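Local coordinates for protein alanine dehydrogenase (Archaeoglobus fulgidus, PDB 1OMO) that catalyses the NAD-dependent oxidative deamination of L-alanine to pyruvate, and the reverse reductive amination, as a homodimer, at residues I15-D18 against E19-A23; F28-A32 against L33-Q37; G113-A116 against A117-A121; I268-I272 against A273-D277. One frame throughout, in Å; residues are numbered along the deposited sequence.

Contact 1: residues I15-D18 against E19-A23; sequences ISMD and EAMNA
Glu19 reaches back to the residue that precedes its own helix and binds the amide of Ser16. The bond from Ser16 N to Glu19 OE1 is short at 2.7 Å but bent, 132° at the hydrogen, and it uses the anti lone pair of the carboxylate oxygen. Glu19 CG stands anti to its own carbonyl carbon (chi1 -75°), which lets the extended chain run back to Ser16, CG lying against Ser16 CB; the other oxygen, OE2, is hydrogen-bonded to Asn307 ND2. A glutamine here, with a single acceptor oxygen, would probably leave either the Ser16 amide or the Asn307 side chain without its mate. Ser16 is the N-cap of helix 17-32, and Glu19, three residues on, returns a side-chain bond to the cap residue's N-H, the reciprocal half of a capping box. Backbone bonds then wind the first turn: Ala20 N to Ser16 O, 2.8 Å, Met21 N to Met17 O and Asn22 N to Asp18 O. Apolar contacts accompany the polar ones. Ile15 CG2 lies 3.7 Å from Glu19 CB and 4.0 Å from Ala20 CB, while Met17 CG approaches Met21 SD at 3.9 Å. Leu107 of helix 102-120 packs on Ile15, Met17 and Ala20.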
loop_
_atom_site.group_PDB
_atom_site.type_symbol
_atom_site.label_atom_id
_atom_site.label_comp_id
_atom_site.label_asym_id
_atom_site.label_seq_id
_atom_site.Cartn_x
_atom_site.Cartn_y
_atom_site.Cartn_z
ATOM N N ILE A 15 19.489 -13.568 6.249
ATOM C CA ILE A 15 18.533 -14.677 6.252
ATOM C C ILE A 15 19.122 -15.837 5.508
ATOM O O ILE A 15 19.836 -15.681 4.526
ATOM C CB ILE A 15 17.176 -14.450 5.500
ATOM C CG1 ILE A 15 16.255 -13.469 6.190
ATOM C CG2 ILE A 15 16.348 -15.738 5.592
ATOM C CD1 ILE A 15 14.761 -13.849 5.916
ATOM N N SER A 16 18.732 -17.001 5.974
ATOM C CA SER A 16 19.133 -18.290 5.440
ATOM C C SER A 16 17.960 -18.816 4.613
ATOM O O SER A 16 16.822 -18.475 4.900
ATOM C CB SER A 16 19.362 -19.242 6.619
ATOM O OG SER A 16 19.938 -20.424 6.156
ATOM N N MET A 17 18.219 -19.663 3.622
ATOM C CA MET A 17 17.125 -20.216 2.843
ATOM C C MET A 17 16.312 -21.046 3.819
ATOM O O MET A 17 15.097 -21.107 3.724
ATOM C CB MET A 17 17.633 -21.110 1.711
ATOM C CG MET A 17 16.514 -21.973 1.047
ATOM S SD MET A 17 15.150 -20.994 0.411
ATOM C CE MET A 17 15.699 -20.478 -1.216
ATOM N N ASP A 18 16.989 -21.683 4.767
ATOM C CA ASP A 18 16.287 -22.475 5.760
ATOM C C ASP A 18 15.437 -21.565 6.639
ATOM O O ASP A 18 14.288 -21.871 6.912
ATOM C CB ASP A 18 17.286 -23.269 6.607
ATOM C CG ASP A 18 17.722 -24.560 5.928
ATOM O OD1 ASP A 18 18.933 -24.746 5.717
ATOM O OD2 ASP A 18 16.848 -25.393 5.608
ATOM N N GLU A 19 15.986 -20.437 7.075
ATOM C CA GLU A 19 15.196 -19.528 7.899
ATOM C C GLU A 19 13.975 -19.092 7.080
ATOM O O GLU A 19 12.856 -19.092 7.571
ATOM C CB GLU A 19 16.013 -18.295 8.294
ATOM C CG GLU A 19 17.060 -18.541 9.366
ATOM C CD GLU A 19 17.875 -17.294 9.642
ATOM O OE1 GLU A 19 18.418 -16.719 8.657
ATOM O OE2 GLU A 19 17.968 -16.897 10.835
ATOM N N ALA A 20 14.212 -18.751 5.818
ATOM C CA ALA A 20 13.144 -18.308 4.919
ATOM C C ALA A 20 12.085 -19.394 4.791
ATOM O O ALA A 20 10.890 -19.096 4.804
ATOM C CB ALA A 20 13.724 -17.965 3.523
ATOM N N MET A 21 12.528 -20.647 4.671
ATOM C CA MET A 21 11.597 -21.767 4.547
ATOM C C MET A 21 10.737 -21.978 5.779
ATOM O O MET A 21 9.538 -22.266 5.669
ATOM C CB MET A 21 12.335 -23.073 4.203
ATOM C CG MET A 21 12.662 -23.194 2.698
ATOM S SD MET A 21 13.821 -24.484 2.185
ATOM C CE MET A 21 12.701 -25.823 2.076
ATOM N N ASN A 22 11.335 -21.825 6.954
ATOM C CA ASN A 22 10.570 -21.994 8.178
ATOM C C ASN A 22 9.533 -20.902 8.342
ATOM O O ASN A 22 8.420 -21.181 8.769
ATOM C CB ASN A 22 11.489 -21.996 9.394
ATOM C CG ASN A 22 12.185 -23.316 9.575
ATOM O OD1 ASN A 22 13.225 -23.400 10.237
ATOM N ND2 ASN A 22 11.614 -24.370 8.989
ATOM N N ALA A 23 9.926 -19.675 8.003
ATOM C CA ALA A 23 9.059 -18.509 8.111
ATOM C C ALA A 23 7.896 -18.572 7.139
ATOM O O ALA A 23 6.760 -18.286 7.505
ATOM C CB ALA A 23 9.873 -17.221 7.879
#

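Contact 2: residues F28-A32 against L33-Q37; sequences FRLYA and LGKAQ
Leu30 O takes the amide of Lys35, five residues further along, instead of the usual partner four residues on. This bond, Lys35 N to Leu30 O at 2.9 Å, reaches the oxygen from a direction tilted 34° out of the carbonyl plane. Inside it, Gly34 N binds Tyr31 O at 3.1 Å, with the donor standing above the carbonyl plane and not on a lone pair. The two bonds, one nested in the other, form the Schellman motif that ends helix 17-32, and Gly34 is its C-prime residue; its positive phi of 71° turns the chain out of the helix. Leu33 N still makes a regular helical bond to Arg29 O and adds a weak one to Leu30 O.

Three pairs of side chains accompany the turn. Leu30 CD2 meets Lys35 CB at 3.9 Å, the two chains crossing at about a right angle. Leu33 CD1 sits over one face of the Arg29 guanidinium, displaced toward its rim and 4.0 Å from Arg29 NH2, while Arg29 NH1 is held in a salt bridge with Glu26. With CG anti to the backbone N (chi1 -170°), Tyr31 sets its ring beside Ala36: Tyr31 CD1 lies 4.0 Å from Ala36 CB, and Ala36 O comes to the ring edge, near its plane, at 3.5 Å from Tyr31 CD1. Ile295 of helix 294-311 also packs on Tyr31.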
loop_
_atom_site.group_PDB
_atom_site.type_symbol
_atom_site.label_atom_id
_atom_site.label_comp_id
_atom_site.label_asym_id
_atom_site.label_seq_id
_atom_site.Cartn_x
_atom_site.Cartn_y
_atom_site.Cartn_z
ATOM N N PHE A 28 2.135 -19.532 6.043
ATOM C CA PHE A 28 0.990 -20.186 5.407
ATOM C C PHE A 28 0.084 -20.809 6.468
ATOM O O PHE A 28 -1.135 -20.687 6.405
ATOM C CB PHE A 28 1.416 -21.301 4.453
ATOM C CG PHE A 28 1.907 -20.823 3.134
ATOM C CD1 PHE A 28 1.223 -19.822 2.443
ATOM C CD2 PHE A 28 3.061 -21.348 2.586
ATOM C CE1 PHE A 28 1.698 -19.349 1.229
ATOM C CE2 PHE A 28 3.541 -20.881 1.372
ATOM C CZ PHE A 28 2.856 -19.876 0.697
ATOM N N ARG A 29 0.691 -21.503 7.423
ATOM C CA ARG A 29 -0.063 -22.147 8.491
ATOM C C ARG A 29 -0.932 -21.091 9.215
ATOM O O ARG A 29 -2.164 -21.236 9.291
ATOM C CB ARG A 29 0.921 -22.829 9.446
ATOM C CG ARG A 29 0.271 -23.638 10.539
ATOM C CD ARG A 29 1.302 -24.103 11.579
ATOM N NE ARG A 29 0.634 -24.225 12.870
ATOM C CZ ARG A 29 0.561 -23.263 13.791
ATOM N NH1 ARG A 29 1.140 -22.082 13.588
ATOM N NH2 ARG A 29 -0.145 -23.470 14.905
ATOM N N LEU A 30 -0.309 -20.013 9.703
ATOM C CA LEU A 30 -1.067 -18.954 10.393
ATOM C C LEU A 30 -2.204 -18.337 9.559
ATOM O O LEU A 30 -3.314 -18.175 10.054
ATOM C CB LEU A 30 -0.134 -17.840 10.877
ATOM C CG LEU A 30 0.876 -18.254 11.943
ATOM C CD1 LEU A 30 1.905 -17.175 12.132
ATOM C CD2 LEU A 30 0.141 -18.545 13.255
ATOM N N TYR A 31 -1.959 -18.018 8.295
ATOM C CA TYR A 31 -3.017 -17.404 7.503
ATOM C C TYR A 31 -4.192 -18.347 7.332
ATOM O O TYR A 31 -5.334 -17.930 7.370
ATOM C CB TYR A 31 -2.513 -16.943 6.126
ATOM C CG TYR A 31 -3.531 -16.085 5.391
ATOM C CD1 TYR A 31 -4.307 -15.164 6.087
ATOM C CD2 TYR A 31 -3.685 -16.153 4.015
ATOM C CE1 TYR A 31 -5.209 -14.327 5.442
ATOM C CE2 TYR A 31 -4.600 -15.300 3.335
ATOM C CZ TYR A 31 -5.354 -14.389 4.064
ATOM O OH TYR A 31 -6.221 -13.494 3.453
ATOM N N ALA A 32 -3.922 -19.626 7.149
ATOM C CA ALA A 32 -5.023 -20.558 6.982
ATOM C C ALA A 32 -5.812 -20.699 8.305
ATOM O O ALA A 32 -6.983 -21.045 8.269
ATOM C CB ALA A 32 -4.504 -21.912 6.517
ATOM N N LEU A 33 -5.170 -20.427 9.450
ATOM C CA LEU A 33 -5.854 -20.504 10.740
ATOM C C LEU A 33 -6.412 -19.131 11.173
ATOM O O LEU A 33 -6.791 -18.935 12.320
ATOM C CB LEU A 33 -4.911 -21.024 11.817
ATOM C CG LEU A 33 -4.478 -22.475 11.632
ATOM C CD1 LEU A 33 -3.464 -22.865 12.696
ATOM C CD2 LEU A 33 -5.708 -23.380 11.680
ATOM N N GLY A 34 -6.440 -18.182 10.246
ATOM C CA GLY A 34 -6.955 -16.869 10.554
ATOM C C GLY A 34 -6.076 -16.042 11.469
ATOM O O GLY A 34 -6.474 -14.956 11.862
ATOM N N LYS A 35 -4.896 -16.525 11.827
ATOM C CA LYS A 35 -4.026 -15.739 12.699
ATOM C C LYS A 35 -3.097 -14.756 11.958
ATOM O O LYS A 35 -2.070 -14.328 12.480
ATOM C CB LYS A 35 -3.225 -16.670 13.598
ATOM C CG LYS A 35 -4.122 -17.436 14.549
ATOM C CD LYS A 35 -3.346 -18.440 15.382
ATOM C CE LYS A 35 -4.278 -19.290 16.238
ATOM N NZ LYS A 35 -3.453 -20.079 17.172
ATOM N N ALA A 36 -3.467 -14.410 10.733
ATOM C CA ALA A 36 -2.704 -13.450 9.936
ATOM C C ALA A 36 -3.717 -12.612 9.183
ATOM O O ALA A 36 -4.810 -13.062 8.863
ATOM C CB ALA A 36 -1.775 -14.147 8.948
ATOM N N GLN A 37 -3.353 -11.381 8.908
ATOM C CA GLN A 37 -4.256 -10.506 8.206
ATOM C C GLN A 37 -3.563 -10.139 6.866
ATOM O O GLN A 37 -2.348 -9.898 6.822
ATOM C CB GLN A 37 -4.494 -9.328 9.156
ATOM C CG GLN A 37 -5.427 -8.206 8.745
ATOM C CD GLN A 37 -5.515 -7.129 9.856
ATOM O OE1 GLN A 37 -4.534 -6.873 10.587
ATOM N NE2 GLN A 37 -6.683 -6.494 9.972
#

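Contact 3: residues G113-A116 against A117-A121; sequences GGIA and AKYLA
Tyr119 runs alongside Ile115, one turn earlier, and can be followed outward atom by atom. Its CB is 3.9 Å from both Ile115 O and Ala116 O. CG anti to the carbonyl carbon (chi1 -78°) sets the ring alongside the preceding turn, where Tyr119 CD2 comes to 3.2 Å from Ile115 O. That oxygen lies at the ring edge, in the ring plane. Next, Tyr119 CE2 rests against Ile115 CG2 at 3.9 Å, the two side chains pointing the same way. At the tip, OH is hydrogen-bonded to Glu25 of helix 17-32. The setting is the last two turns of helix 102-120, packed between helix 17-32 and the parallel sheet of the Rossmann-type NAD domain, whose strand 212-215 meets Ala116 and Leu120. Regular helical bonds run from Ala117 N to Gly113 O and from Lys118 N to Gly114 O. Ile115 O accepts Tyr119 N at 3.2 Å, so the same carbonyl serves the amide and borders the ring of one residue. Ala116 O receives Leu120 N at 2.8 Å and a weak second bond from Tyr119 N. Leu120 CB lies 3.2 Å from Ala116 O, and Leu120 CD2 reaches Ala116 CB at 4.4 Å.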
loop_
_atom_site.group_PDB
_atom_site.type_symbol
_atom_site.label_atom_id
_atom_site.label_comp_id
_atom_site.label_asym_id
_atom_site.label_seq_id
_atom_site.Cartn_x
_atom_site.Cartn_y
_atom_site.Cartn_z
ATOM N N GLY A 113 8.302 -22.576 -2.994
ATOM C CA GLY A 113 8.370 -23.647 -3.959
ATOM C C GLY A 113 8.815 -24.900 -3.248
ATOM O O GLY A 113 8.232 -25.946 -3.443
ATOM N N GLY A 114 9.834 -24.760 -2.409
ATOM C CA GLY A 114 10.366 -25.872 -1.646
ATOM C C GLY A 114 9.372 -26.452 -0.640
ATOM O O GLY A 114 9.301 -27.677 -0.481
ATOM N N ILE A 115 8.630 -25.583 0.055
ATOM C CA ILE A 115 7.636 -26.023 1.037
ATOM C C ILE A 115 6.468 -26.697 0.302
ATOM O O ILE A 115 5.988 -27.764 0.721
ATOM C CB ILE A 115 7.135 -24.822 1.898
ATOM C CG1 ILE A 115 8.249 -24.377 2.847
ATOM C CG2 ILE A 115 5.932 -25.198 2.739
ATOM C CD1 ILE A 115 8.668 -25.430 3.821
ATOM N N ALA A 116 6.020 -26.123 -0.815
ATOM C CA ALA A 116 4.917 -26.772 -1.522
ATOM C C ALA A 116 5.309 -28.191 -2.030
ATOM O O ALA A 116 4.526 -29.142 -1.907
ATOM C CB ALA A 116 4.421 -25.898 -2.683
ATOM N N ALA A 117 6.504 -28.346 -2.579
ATOM C CA ALA A 117 6.904 -29.660 -3.063
ATOM C C ALA A 117 7.017 -30.622 -1.863
ATOM O O ALA A 117 6.598 -31.768 -1.954
ATOM C CB ALA A 117 8.220 -29.562 -3.844
ATOM N N LYS A 118 7.526 -30.137 -0.728
ATOM C CA LYS A 118 7.634 -30.981 0.455
ATOM C C LYS A 118 6.290 -31.613 0.831
ATOM O O LYS A 118 6.230 -32.779 1.224
ATOM C CB LYS A 118 8.132 -30.192 1.665
ATOM C CG LYS A 118 7.996 -31.025 2.965
ATOM C CD LYS A 118 8.758 -30.472 4.184
ATOM C CE LYS A 118 7.900 -29.498 4.980
ATOM N NZ LYS A 118 8.590 -29.016 6.225
ATOM N N TYR A 119 5.209 -30.841 0.695
ATOM C CA TYR A 119 3.878 -31.314 1.054
ATOM C C TYR A 119 3.117 -31.987 -0.062
ATOM O O TYR A 119 2.235 -32.797 0.187
ATOM C CB TYR A 119 3.023 -30.140 1.550
ATOM C CG TYR A 119 3.322 -29.725 2.973
ATOM C CD1 TYR A 119 2.682 -30.345 4.039
ATOM C CD2 TYR A 119 4.269 -28.750 3.250
ATOM C CE1 TYR A 119 2.972 -30.001 5.360
ATOM C CE2 TYR A 119 4.580 -28.402 4.562
ATOM C CZ TYR A 119 3.922 -29.035 5.618
ATOM O OH TYR A 119 4.212 -28.723 6.932
ATOM N N LEU A 120 3.452 -31.661 -1.297
ATOM C CA LEU A 120 2.694 -32.180 -2.409
ATOM C C LEU A 120 3.336 -33.210 -3.333
ATOM O O LEU A 120 2.629 -34.002 -3.935
ATOM C CB LEU A 120 2.209 -30.990 -3.233
ATOM C CG LEU A 120 0.862 -30.325 -3.004
ATOM C CD1 LEU A 120 0.208 -30.750 -1.737
ATOM C CD2 LEU A 120 1.091 -28.818 -3.070
ATOM N N ALA A 121 4.658 -33.201 -3.448
ATOM C CA ALA A 121 5.354 -34.121 -4.348
ATOM C C ALA A 121 5.591 -35.494 -3.741
ATOM O O ALA A 121 5.694 -35.623 -2.523
ATOM C CB ALA A 121 6.685 -33.524 -4.773
#

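Contact 4: residues I268-I272 against A273-D277; sequences IGEVI and AGLKD
With CG anti to the carbonyl carbon in both residues (chi1 -75° in Glu270, -52° in Lys276), Glu270 and Lys276 lie side by side and point the same way. Glu270 is extended beyond CG, whereas Lys276 bends at chi2 and chi3 to follow it. Their contact is therefore largely between the lysine methylenes and the acid: Lys276 CG packs on Glu270 CB at 3.7 Å, and Lys276 CE lies 3.6 Å from Glu270 OE2. The opposite charges stay beyond salt-bridge range, Glu270 OE2 to Lys276 NZ being 4.2 Å, and Glu270 OE1 is engaged by the amide of Thr267. With alanine in place of Glu270, the Thr267 amide would probably be left without this acceptor and the Lys276 chain without the surface it lies along. Leu275 CD1 touches Glu270 CG from a crosswise direction.

The main chain closes the helix with its own bonds. Leu275 N bonds to Glu270 O at 2.8 Å, Lys276 N adds a weak bond to the same oxygen, and Gly274 N reaches Val271 O at 3.1 Å from above its carbonyl plane. A water donates to both Val271 O and Lys276 O, and Val271 CA directs a C-H contact at Lys276 O (3.4 Å). Gly274, with its phi of 84°, turns the chain out of the helix: this is a Schellman motif, here ending helix 268-273 at the edge of the Rossmann-type domain.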
loop_
_atom_site.group_PDB
_atom_site.type_symbol
_atom_site.label_atom_id
_atom_site.label_comp_id
_atom_site.label_asym_id
_atom_site.label_seq_id
_atom_site.Cartn_x
_atom_site.Cartn_y
_atom_site.Cartn_z
ATOM N N ILE A 268 -2.270 -23.748 -0.171
ATOM C CA ILE A 268 -1.169 -24.470 0.453
ATOM C C ILE A 268 -1.239 -24.407 1.992
ATOM O O ILE A 268 -0.802 -25.336 2.670
ATOM C CB ILE A 268 0.189 -23.931 -0.079
ATOM C CG1 ILE A 268 1.338 -24.796 0.423
ATOM C CG2 ILE A 268 0.360 -22.472 0.322
ATOM C CD1 ILE A 268 1.126 -26.246 0.198
ATOM N N GLY A 269 -1.804 -23.310 2.528
ATOM C CA GLY A 269 -1.942 -23.133 3.968
ATOM C C GLY A 269 -2.926 -24.153 4.516
ATOM O O GLY A 269 -2.735 -24.729 5.587
ATOM N N GLU A 270 -3.996 -24.396 3.781
ATOM C CA GLU A 270 -4.953 -25.359 4.249
ATOM C C GLU A 270 -4.306 -26.725 4.339
ATOM O O GLU A 270 -4.572 -27.469 5.282
ATOM C CB GLU A 270 -6.147 -25.440 3.321
ATOM C CG GLU A 270 -7.101 -24.278 3.440
ATOM C CD GLU A 270 -8.128 -24.322 2.335
ATOM O OE1 GLU A 270 -7.720 -24.457 1.180
ATOM O OE2 GLU A 270 -9.334 -24.235 2.608
ATOM N N VAL A 271 -3.449 -27.055 3.375
ATOM C CA VAL A 271 -2.791 -28.355 3.408
ATOM C C VAL A 271 -1.818 -28.424 4.572
ATOM O O VAL A 271 -1.778 -29.404 5.314
ATOM C CB VAL A 271 -2.028 -28.666 2.091
ATOM C CG1 VAL A 271 -1.228 -29.943 2.242
ATOM C CG2 VAL A 271 -3.019 -28.834 0.927
ATOM N N ILE A 272 -1.035 -27.378 4.740
ATOM C CA ILE A 272 -0.077 -27.384 5.805
ATOM C C ILE A 272 -0.799 -27.468 7.156
ATOM O O ILE A 272 -0.363 -28.180 8.055
ATOM C CB ILE A 272 0.809 -26.127 5.725
ATOM C CG1 ILE A 272 1.638 -26.179 4.446
ATOM C CG2 ILE A 272 1.739 -26.051 6.925
ATOM C CD1 ILE A 272 2.469 -24.959 4.215
ATOM N N ALA A 273 -1.918 -26.759 7.275
ATOM C CA ALA A 273 -2.676 -26.742 8.508
ATOM C C ALA A 273 -3.537 -27.992 8.737
ATOM O O ALA A 273 -4.109 -28.159 9.791
ATOM C CB ALA A 273 -3.534 -25.492 8.550
ATOM N N GLY A 274 -3.631 -28.881 7.761
ATOM C CA GLY A 274 -4.443 -30.064 7.983
ATOM C C GLY A 274 -5.922 -29.869 7.715
ATOM O O GLY A 274 -6.736 -30.711 8.096
ATOM N N LEU A 275 -6.282 -28.780 7.053
ATOM C CA LEU A 275 -7.687 -28.510 6.754
ATOM C C LEU A 275 -8.130 -29.214 5.480
ATOM O O LEU A 275 -9.328 -29.426 5.265
ATOM C CB LEU A 275 -7.933 -27.009 6.614
ATOM C CG LEU A 275 -7.484 -26.141 7.771
ATOM C CD1 LEU A 275 -7.673 -24.672 7.432
ATOM C CD2 LEU A 275 -8.293 -26.526 8.986
ATOM N N LYS A 276 -7.155 -29.537 4.626
ATOM C CA LYS A 276 -7.405 -30.249 3.378
ATOM C C LYS A 276 -6.231 -31.185 3.149
ATOM O O LYS A 276 -5.097 -30.892 3.506
ATOM C CB LYS A 276 -7.471 -29.317 2.175
ATOM C CG LYS A 276 -8.413 -28.156 2.291
ATOM C CD LYS A 276 -9.868 -28.532 2.067
ATOM C CE LYS A 276 -10.575 -27.371 1.336
ATOM N NZ LYS A 276 -12.053 -27.296 1.502
ATOM N N ASP A 277 -6.506 -32.301 2.502
ATOM C CA ASP A 277 -5.471 -33.270 2.203
ATOM C C ASP A 277 -4.549 -32.725 1.104
ATOM O O ASP A 277 -4.923 -31.835 0.328
ATOM C CB ASP A 277 -6.141 -34.561 1.757
ATOM C CG ASP A 277 -7.280 -34.296 0.819
ATOM O OD1 ASP A 277 -7.137 -34.581 -0.395
ATOM O OD2 ASP A 277 -8.321 -33.761 1.293
HETATM O O HOH W 1 -3.504 -31.998 5.341
#

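How the contacts relate
Contact 3 is the buried member of the set, contact 1 and contact 4 are partly buried, and contact 2 is a surface turn. Contacts 1 and 2 mark the two ends of helix 17-32, their centres about 18 Å apart: a side chain caps the start, whereas backbone bonds round a glycine finish the end. Contact 4 repeats that glycine-based ending on helix 268-273, with a water and an acid-lysine pair beside it. Contact 3, in the last turns of helix 102-120, relies on regular bonds and apolar packing. Contact 4 bridges its neighbours: Ile268 meets Phe28 of contact 2, Ala32 CB packs on Gly269, and Ile272 lies against Ile115 and Tyr119 of contact 3.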